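Local coordinates for protein 3,4-dihydroxybenzoate decarboxylase (PDB 5NY5) that probably catalyses the reversible decarboxylation of 3,4-dihydroxybenzoate to catechol, as a UbiD-family enzyme that depends on prenylated FMN and a metal ion, at residues N140-C150 and E277-P288; R177-A185 and N298-V306. All coordinates share one frame; numbering follows the deposited sequence.

Contact 1 (N140-C150 and E277-P288); sequences NTPIDAGPFFC and EDQHTNTGHAMP
Three hydrogen bonds tie Ile143 and Ala145 to the loop and strand of 277-288. The nearly straight one runs from Ala145 N to Ala286 O (3.0 Å, 169° at the hydrogen). The other two are given by threonine hydroxyls, Thr283 OG1 to Ile143 O (2.7 Å) and Thr281 OG1 to Ala145 O (2.8 Å), and both reach their oxygen from above the carbonyl plane. In both threonines OG1 lies between the backbone N and the carbonyl carbon (chi1 61° and 53°), which turns the hydroxyl to the other segment.

Ile143 belongs to the type I turn Thr141-Asp144, and Ala145 to the loop that leads from it into strand 148-157 of the flavin-binding, Rift-related domain. Turn and loop are thus bonded to strand 285-288, half of a separate two-stranded hairpin, and to the loop before it, whereas Phe148 and Cys150 meet Met287 through side chains.

CG and SE of selenomethionine Met287 lie over one face of Phe148, SE 4.0 Å from the ring centroid, a Met-aromatic contact; SE also touches Cys150 SG at 3.5 Å. At the ring edge, in plane, Glu277 OE2 comes within 3.2 Å of Phe148 CZ, while OE1 bonds to Asn298 N. Thr141 CG2 and Pro288 CG meet tip to tip, and Pro288 also packs on Ala476 of the second subunit.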
# COMPACT_ATOMS: atom_id res chain seq x y z
N ASN A 140 -18.55 -41.11 3.46
CA ASN A 140 -18.56 -40.21 2.32
C ASN A 140 -17.38 -40.48 1.38
O ASN A 140 -17.55 -40.49 0.16
CB ASN A 140 -18.57 -38.76 2.79
CG ASN A 140 -19.97 -38.22 2.97
OD1 ASN A 140 -20.46 -37.45 2.13
ND2 ASN A 140 -20.63 -38.61 4.05
N THR A 141 -16.19 -40.68 1.93
CA THR A 141 -15.00 -40.95 1.15
C THR A 141 -14.29 -42.16 1.73
O THR A 141 -14.45 -42.49 2.91
CB THR A 141 -14.03 -39.75 1.15
OG1 THR A 141 -13.49 -39.57 2.46
CG2 THR A 141 -14.74 -38.49 0.70
N PRO A 142 -13.48 -42.86 0.92
CA PRO A 142 -12.71 -43.99 1.44
C PRO A 142 -11.72 -43.63 2.54
O PRO A 142 -11.25 -44.54 3.23
CB PRO A 142 -11.98 -44.52 0.20
CG PRO A 142 -12.83 -44.08 -0.95
CD PRO A 142 -13.40 -42.76 -0.55
N ILE A 143 -11.40 -42.35 2.73
CA ILE A 143 -10.44 -41.94 3.75
C ILE A 143 -11.13 -41.37 4.99
O ILE A 143 -10.47 -40.74 5.83
CB ILE A 143 -9.42 -40.93 3.20
CG1 ILE A 143 -10.11 -39.60 2.88
CG2 ILE A 143 -8.74 -41.49 1.96
CD1 ILE A 143 -9.15 -38.51 2.48
N ASP A 144 -12.43 -41.58 5.14
CA ASP A 144 -13.14 -41.12 6.33
C ASP A 144 -12.70 -41.92 7.55
O ASP A 144 -12.19 -43.03 7.45
CB ASP A 144 -14.65 -41.25 6.14
CG ASP A 144 -15.21 -40.18 5.21
OD1 ASP A 144 -14.42 -39.48 4.55
OD2 ASP A 144 -16.45 -40.05 5.15
N ALA A 145 -12.91 -41.32 8.73
CA ALA A 145 -12.54 -41.99 9.97
C ALA A 145 -13.38 -43.23 10.23
O ALA A 145 -12.96 -44.11 10.98
CB ALA A 145 -12.69 -41.02 11.15
N GLY A 146 -14.56 -43.32 9.61
CA GLY A 146 -15.45 -44.43 9.81
C GLY A 146 -16.85 -44.05 9.36
O GLY A 146 -17.08 -42.94 8.88
N PRO A 147 -17.80 -44.97 9.48
CA PRO A 147 -19.19 -44.64 9.15
C PRO A 147 -19.69 -43.48 10.00
O PRO A 147 -19.37 -43.37 11.18
CB PRO A 147 -19.95 -45.94 9.45
CG PRO A 147 -19.01 -46.78 10.26
CD PRO A 147 -17.64 -46.39 9.84
N PHE A 148 -20.47 -42.60 9.37
CA PHE A 148 -20.87 -41.34 9.97
C PHE A 148 -22.38 -41.16 9.88
O PHE A 148 -22.99 -41.48 8.86
CB PHE A 148 -20.19 -40.15 9.28
CG PHE A 148 -18.99 -39.62 10.00
CD1 PHE A 148 -19.13 -38.76 11.07
CD2 PHE A 148 -17.71 -39.97 9.60
CE1 PHE A 148 -18.03 -38.26 11.74
CE2 PHE A 148 -16.60 -39.47 10.25
CZ PHE A 148 -16.76 -38.62 11.33
N PHE A 149 -22.97 -40.65 10.96
CA PHE A 149 -24.28 -40.02 10.92
C PHE A 149 -24.05 -38.51 10.94
O PHE A 149 -23.34 -38.00 11.81
CB PHE A 149 -25.15 -40.43 12.11
CG PHE A 149 -25.38 -41.91 12.22
CD1 PHE A 149 -26.32 -42.54 11.42
CD2 PHE A 149 -24.67 -42.67 13.14
CE1 PHE A 149 -26.54 -43.90 11.52
CE2 PHE A 149 -24.89 -44.03 13.24
CZ PHE A 149 -25.82 -44.64 12.43
N CYS A 150 -24.64 -37.80 9.98
CA CYS A 150 -24.35 -36.39 9.80
C CYS A 150 -25.51 -35.46 10.13
O CYS A 150 -25.31 -34.24 10.14
CB CYS A 150 -23.88 -36.13 8.36
SG CYS A 150 -22.37 -37.00 7.93
N GLU A 277 -10.87 -40.10 16.62
CA GLU A 277 -11.94 -40.36 15.65
C GLU A 277 -11.59 -41.52 14.73
O GLU A 277 -12.45 -42.37 14.44
CB GLU A 277 -12.22 -39.09 14.85
CG GLU A 277 -13.67 -38.90 14.44
CD GLU A 277 -13.99 -37.46 14.10
OE1 GLU A 277 -13.07 -36.62 14.19
OE2 GLU A 277 -15.15 -37.17 13.75
N ASP A 278 -10.35 -41.58 14.25
CA ASP A 278 -9.93 -42.58 13.27
C ASP A 278 -9.23 -43.77 13.92
O ASP A 278 -8.31 -44.34 13.33
CB ASP A 278 -9.01 -41.93 12.23
CG ASP A 278 -7.73 -41.40 12.84
OD1 ASP A 278 -7.73 -41.06 14.04
OD2 ASP A 278 -6.71 -41.34 12.11
N GLN A 279 -9.67 -44.17 15.12
CA GLN A 279 -8.96 -45.23 15.84
C GLN A 279 -8.98 -46.55 15.07
O GLN A 279 -8.01 -47.32 15.14
CB GLN A 279 -9.57 -45.42 17.23
CG GLN A 279 -11.03 -45.80 17.23
CD GLN A 279 -11.47 -46.42 18.54
OE1 GLN A 279 -10.64 -46.78 19.37
NE2 GLN A 279 -12.78 -46.52 18.74
N HIS A 280 -10.05 -46.83 14.34
CA HIS A 280 -10.17 -48.09 13.61
C HIS A 280 -9.71 -48.00 12.17
O HIS A 280 -9.53 -49.04 11.53
CB HIS A 280 -11.62 -48.59 13.65
CG HIS A 280 -12.10 -48.94 15.03
ND1 HIS A 280 -11.66 -50.05 15.71
CD2 HIS A 280 -12.99 -48.33 15.84
CE1 HIS A 280 -12.26 -50.10 16.89
NE2 HIS A 280 -13.07 -49.07 16.99
N THR A 281 -9.51 -46.80 11.63
CA THR A 281 -9.12 -46.63 10.24
C THR A 281 -7.73 -46.02 10.06
O THR A 281 -7.05 -46.36 9.09
CB THR A 281 -10.13 -45.75 9.50
OG1 THR A 281 -10.32 -44.53 10.22
CG2 THR A 281 -11.46 -46.48 9.38
N ASN A 282 -7.31 -45.13 10.97
CA ASN A 282 -5.99 -44.52 10.93
C ASN A 282 -5.73 -43.76 9.63
O ASN A 282 -4.60 -43.67 9.17
CB ASN A 282 -4.88 -45.56 11.17
CG ASN A 282 -4.98 -46.21 12.53
OD1 ASN A 282 -5.45 -45.61 13.49
ND2 ASN A 282 -4.52 -47.46 12.62
N THR A 283 -6.79 -43.21 9.04
CA THR A 283 -6.62 -42.39 7.84
C THR A 283 -6.17 -40.98 8.16
O THR A 283 -5.97 -40.19 7.23
CB THR A 283 -7.93 -42.34 7.04
OG1 THR A 283 -8.96 -41.75 7.85
CG2 THR A 283 -8.36 -43.73 6.62
N GLY A 284 -6.01 -40.63 9.44
CA GLY A 284 -5.65 -39.29 9.83
C GLY A 284 -6.72 -38.25 9.59
O GLY A 284 -6.56 -37.11 10.05
N HIS A 285 -7.80 -38.59 8.90
CA HIS A 285 -8.86 -37.65 8.58
C HIS A 285 -10.16 -38.07 9.26
O HIS A 285 -10.32 -39.21 9.69
CB HIS A 285 -9.08 -37.56 7.07
CG HIS A 285 -7.87 -37.12 6.31
ND1 HIS A 285 -7.20 -37.95 5.44
CD2 HIS A 285 -7.21 -35.94 6.30
CE1 HIS A 285 -6.18 -37.30 4.92
NE2 HIS A 285 -6.16 -36.08 5.42
N ALA A 286 -11.08 -37.11 9.35
CA ALA A 286 -12.40 -37.38 9.91
C ALA A 286 -13.43 -37.47 8.80
O ALA A 286 -13.94 -38.55 8.50
CB ALA A 286 -12.79 -36.28 10.90
N MSE A 287 -13.71 -36.34 8.16
CA MSE A 287 -14.78 -36.25 7.19
C MSE A 287 -14.57 -35.05 6.27
O MSE A 287 -13.89 -34.11 6.65
CB MSE A 287 -16.12 -36.12 7.91
CG MSE A 287 -17.22 -37.01 7.40
SE MSE A 287 -18.94 -36.36 8.02
CE MSE A 287 -19.38 -35.17 6.55
N PRO A 288 -15.15 -35.09 5.08
CA PRO A 288 -15.21 -33.87 4.26
C PRO A 288 -15.94 -32.77 5.00
O PRO A 288 -17.03 -32.97 5.53
CB PRO A 288 -15.97 -34.32 3.01
CG PRO A 288 -15.75 -35.78 2.93
CD PRO A 288 -15.66 -36.27 4.35

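Contact 2 (R177-A185 and N298-V306); sequences RDELSMFLA and NPSLPVIKV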
# COMPACT_ATOMS: atom_id res chain seq x y z
N ARG A 177 -19.80 -51.73 18.48
CA ARG A 177 -21.17 -52.20 18.38
C ARG A 177 -22.13 -51.38 19.23
O ARG A 177 -23.33 -51.35 18.94
CB ARG A 177 -21.26 -53.68 18.78
CG ARG A 177 -20.54 -54.00 20.08
CD ARG A 177 -21.17 -55.18 20.80
NE ARG A 177 -22.30 -54.78 21.63
CZ ARG A 177 -22.89 -55.56 22.52
NH1 ARG A 177 -23.92 -55.10 23.23
NH2 ARG A 177 -22.46 -56.79 22.71
N ASP A 178 -21.63 -50.71 20.27
CA ASP A 178 -22.49 -49.93 21.14
C ASP A 178 -21.88 -48.58 21.51
O ASP A 178 -22.26 -48.00 22.53
CB ASP A 178 -22.83 -50.71 22.41
CG ASP A 178 -21.60 -51.13 23.19
OD1 ASP A 178 -20.48 -51.03 22.64
OD2 ASP A 178 -21.74 -51.56 24.34
N GLU A 179 -20.94 -48.07 20.71
CA GLU A 179 -20.24 -46.83 21.01
C GLU A 179 -20.17 -45.94 19.78
O GLU A 179 -19.97 -46.42 18.66
CB GLU A 179 -18.83 -47.11 21.53
CG GLU A 179 -18.79 -47.91 22.82
CD GLU A 179 -17.38 -48.20 23.28
OE1 GLU A 179 -16.43 -47.65 22.67
OE2 GLU A 179 -17.21 -48.97 24.24
N LEU A 180 -20.33 -44.64 20.01
CA LEU A 180 -20.19 -43.63 18.97
C LEU A 180 -19.31 -42.50 19.49
O LEU A 180 -19.31 -42.19 20.69
CB LEU A 180 -21.55 -43.05 18.55
CG LEU A 180 -22.62 -43.99 18.00
CD1 LEU A 180 -23.99 -43.38 18.23
CD2 LEU A 180 -22.40 -44.24 16.53
N SER A 181 -18.57 -41.88 18.58
CA SER A 181 -17.78 -40.69 18.90
C SER A 181 -18.53 -39.46 18.41
O SER A 181 -18.97 -39.42 17.25
CB SER A 181 -16.39 -40.77 18.27
OG SER A 181 -16.47 -40.81 16.86
N MSE A 182 -18.68 -38.47 19.28
CA MSE A 182 -19.43 -37.27 18.95
C MSE A 182 -18.73 -36.01 19.44
O MSE A 182 -18.43 -35.88 20.62
CB MSE A 182 -20.84 -37.36 19.54
CG MSE A 182 -21.59 -36.03 19.59
SE MSE A 182 -23.50 -36.25 19.90
CE MSE A 182 -23.84 -34.60 20.88
N PHE A 183 -18.48 -35.09 18.52
CA PHE A 183 -17.85 -33.82 18.86
C PHE A 183 -18.89 -32.83 19.37
O PHE A 183 -20.04 -32.81 18.92
CB PHE A 183 -17.12 -33.24 17.64
CG PHE A 183 -16.60 -31.85 17.86
CD1 PHE A 183 -15.43 -31.63 18.55
CD2 PHE A 183 -17.29 -30.75 17.35
CE1 PHE A 183 -14.94 -30.35 18.75
CE2 PHE A 183 -16.81 -29.47 17.55
CZ PHE A 183 -15.64 -29.27 18.25
N LEU A 184 -18.46 -31.99 20.31
CA LEU A 184 -19.31 -30.95 20.86
C LEU A 184 -18.56 -29.63 20.83
O LEU A 184 -17.38 -29.57 21.21
CB LEU A 184 -19.75 -31.28 22.29
CG LEU A 184 -20.74 -32.43 22.50
CD1 LEU A 184 -20.04 -33.78 22.52
CD2 LEU A 184 -21.55 -32.23 23.77
N ALA A 185 -19.23 -28.58 20.37
CA ALA A 185 -18.61 -27.26 20.28
C ALA A 185 -18.53 -26.63 21.66
O ALA A 185 -19.53 -26.58 22.39
CB ALA A 185 -19.40 -26.36 19.33
N ASN A 298 -10.24 -35.92 15.04
CA ASN A 298 -10.14 -35.35 16.38
C ASN A 298 -9.43 -36.33 17.30
O ASN A 298 -9.83 -37.50 17.36
CB ASN A 298 -11.53 -35.00 16.92
CG ASN A 298 -11.47 -34.14 18.16
OD1 ASN A 298 -10.71 -34.40 19.09
ND2 ASN A 298 -12.30 -33.10 18.19
N PRO A 299 -8.39 -35.91 18.01
CA PRO A 299 -7.64 -36.86 18.85
C PRO A 299 -8.36 -37.25 20.13
O PRO A 299 -8.17 -38.35 20.64
CB PRO A 299 -6.34 -36.11 19.15
CG PRO A 299 -6.29 -34.97 18.17
CD PRO A 299 -7.71 -34.61 17.92
N SER A 300 -9.19 -36.35 20.67
CA SER A 300 -9.87 -36.58 21.94
C SER A 300 -11.35 -36.28 21.75
O SER A 300 -11.75 -35.12 21.70
CB SER A 300 -9.27 -35.71 23.05
OG SER A 300 -9.91 -35.94 24.29
N LEU A 301 -12.17 -37.33 21.67
CA LEU A 301 -13.60 -37.18 21.48
C LEU A 301 -14.37 -37.91 22.57
O LEU A 301 -14.03 -39.04 22.93
CB LEU A 301 -14.04 -37.72 20.11
CG LEU A 301 -13.93 -36.72 18.96
CD1 LEU A 301 -14.45 -37.33 17.67
CD2 LEU A 301 -14.68 -35.45 19.30
N PRO A 302 -15.42 -37.28 23.12
CA PRO A 302 -16.27 -37.98 24.08
C PRO A 302 -17.06 -39.09 23.41
O PRO A 302 -17.49 -38.96 22.26
CB PRO A 302 -17.18 -36.88 24.62
CG PRO A 302 -17.18 -35.84 23.57
CD PRO A 302 -15.82 -35.88 22.94
N VAL A 303 -17.24 -40.19 24.14
CA VAL A 303 -17.87 -41.40 23.61
C VAL A 303 -19.33 -41.43 24.05
O VAL A 303 -19.64 -41.17 25.22
CB VAL A 303 -17.13 -42.66 24.09
CG1 VAL A 303 -17.94 -43.91 23.79
CG2 VAL A 303 -15.76 -42.74 23.43
N ILE A 304 -20.22 -41.74 23.11
CA ILE A 304 -21.62 -41.99 23.41
C ILE A 304 -21.83 -43.50 23.48
O ILE A 304 -21.58 -44.21 22.50
CB ILE A 304 -22.55 -41.36 22.37
CG1 ILE A 304 -22.71 -39.86 22.63
CG2 ILE A 304 -23.91 -42.03 22.39
CD1 ILE A 304 -23.84 -39.22 21.86
N LYS A 305 -22.26 -43.98 24.64
CA LYS A 305 -22.59 -45.39 24.84
C LYS A 305 -24.10 -45.53 24.65
O LYS A 305 -24.88 -45.06 25.48
CB LYS A 305 -22.16 -45.86 26.23
CG LYS A 305 -22.21 -47.36 26.44
CD LYS A 305 -20.91 -48.02 26.00
CE LYS A 305 -20.81 -49.44 26.53
NZ LYS A 305 -19.52 -50.08 26.18
N VAL A 306 -24.50 -46.17 23.55
CA VAL A 306 -25.92 -46.29 23.25
C VAL A 306 -26.57 -47.30 24.18
O VAL A 306 -26.00 -48.37 24.46
CB VAL A 306 -26.13 -46.66 21.77
CG1 VAL A 306 -25.36 -47.92 21.43
CG2 VAL A 306 -27.61 -46.85 21.47
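Lys305 leaves its strand with CG beside the carbonyl carbon (chi1 -168°), and a bend at chi2 (87°) swings the chain across to the acidic side chains of 177-185. Asp178 meets it with CG between backbone N and carbonyl carbon (chi1 58°), whereas Glu179 comes up extended beyond CG. The ammonium group therefore ends between two carboxylates: Lys305 NZ lies 3.2 Å from Asp178 OD2 and equally far from Glu179 OE2, whose anti lone pair it uses.

Behind this salt-bridge network the backbones pair as antiparallel neighbours in the antiparallel sheet of the Rift-related domain. Leu180 and Ile304 form the hydrogen-bonded pair, with Ile304 N to Leu180 O at 2.6 Å and the return bond from Leu180 N to Ile304 O at 2.8 Å. Met182 N extends the pairing to Pro302 O (3.2 Å), and Val306 N does so to Asp178 O at the other end.

The side chains sort by face. Glu179, Ser181, Val303 and Lys305 share one, and Ser181 OG bonds to Gln175 NE2. On the other lie Leu180 and Ile304, and Ile304 CD1 touches Met182 SE at 3.6 Å; strands 165-174 and 263-269 supply further packing.

Leu301 CD2 approaches the Phe183 ring at its edge, in plane, and packs against Phe183 CB at 3.7 Å. Asn298, held in an Asx turn through Ser300 N, brings ND2 obliquely to the same ring. Phe183 binds prenylated FMN, so these neighbours border a cofactor residue, while the shared lysine at the far end probably offsets the charge of two adjoining acids.

How the contacts relate
Glu277 and Asn298 join the two contacts, whose centres lie 13 Å apart. Glu277 N probably donates a hydrogen bond to Asn298 O (2.9 Å), and Glu277 CD packs on Leu301 CD1 at 3.6 Å. Side chains on strands 148-157 and 179-182, which both pair with 165-174, also meet: Phe149 CE2 comes to 4.1 Å from Leu180 CD2. Along the chain the four segments alternate. The prenylated FMN site is empty in this apo chain. Contact 2 contains the cofactor-binding residues Phe183 and Ala185, whereas contact 1 probably lies just behind the site, the side chain of Met287 being about 4 Å from that of Arg171 (nearest atoms).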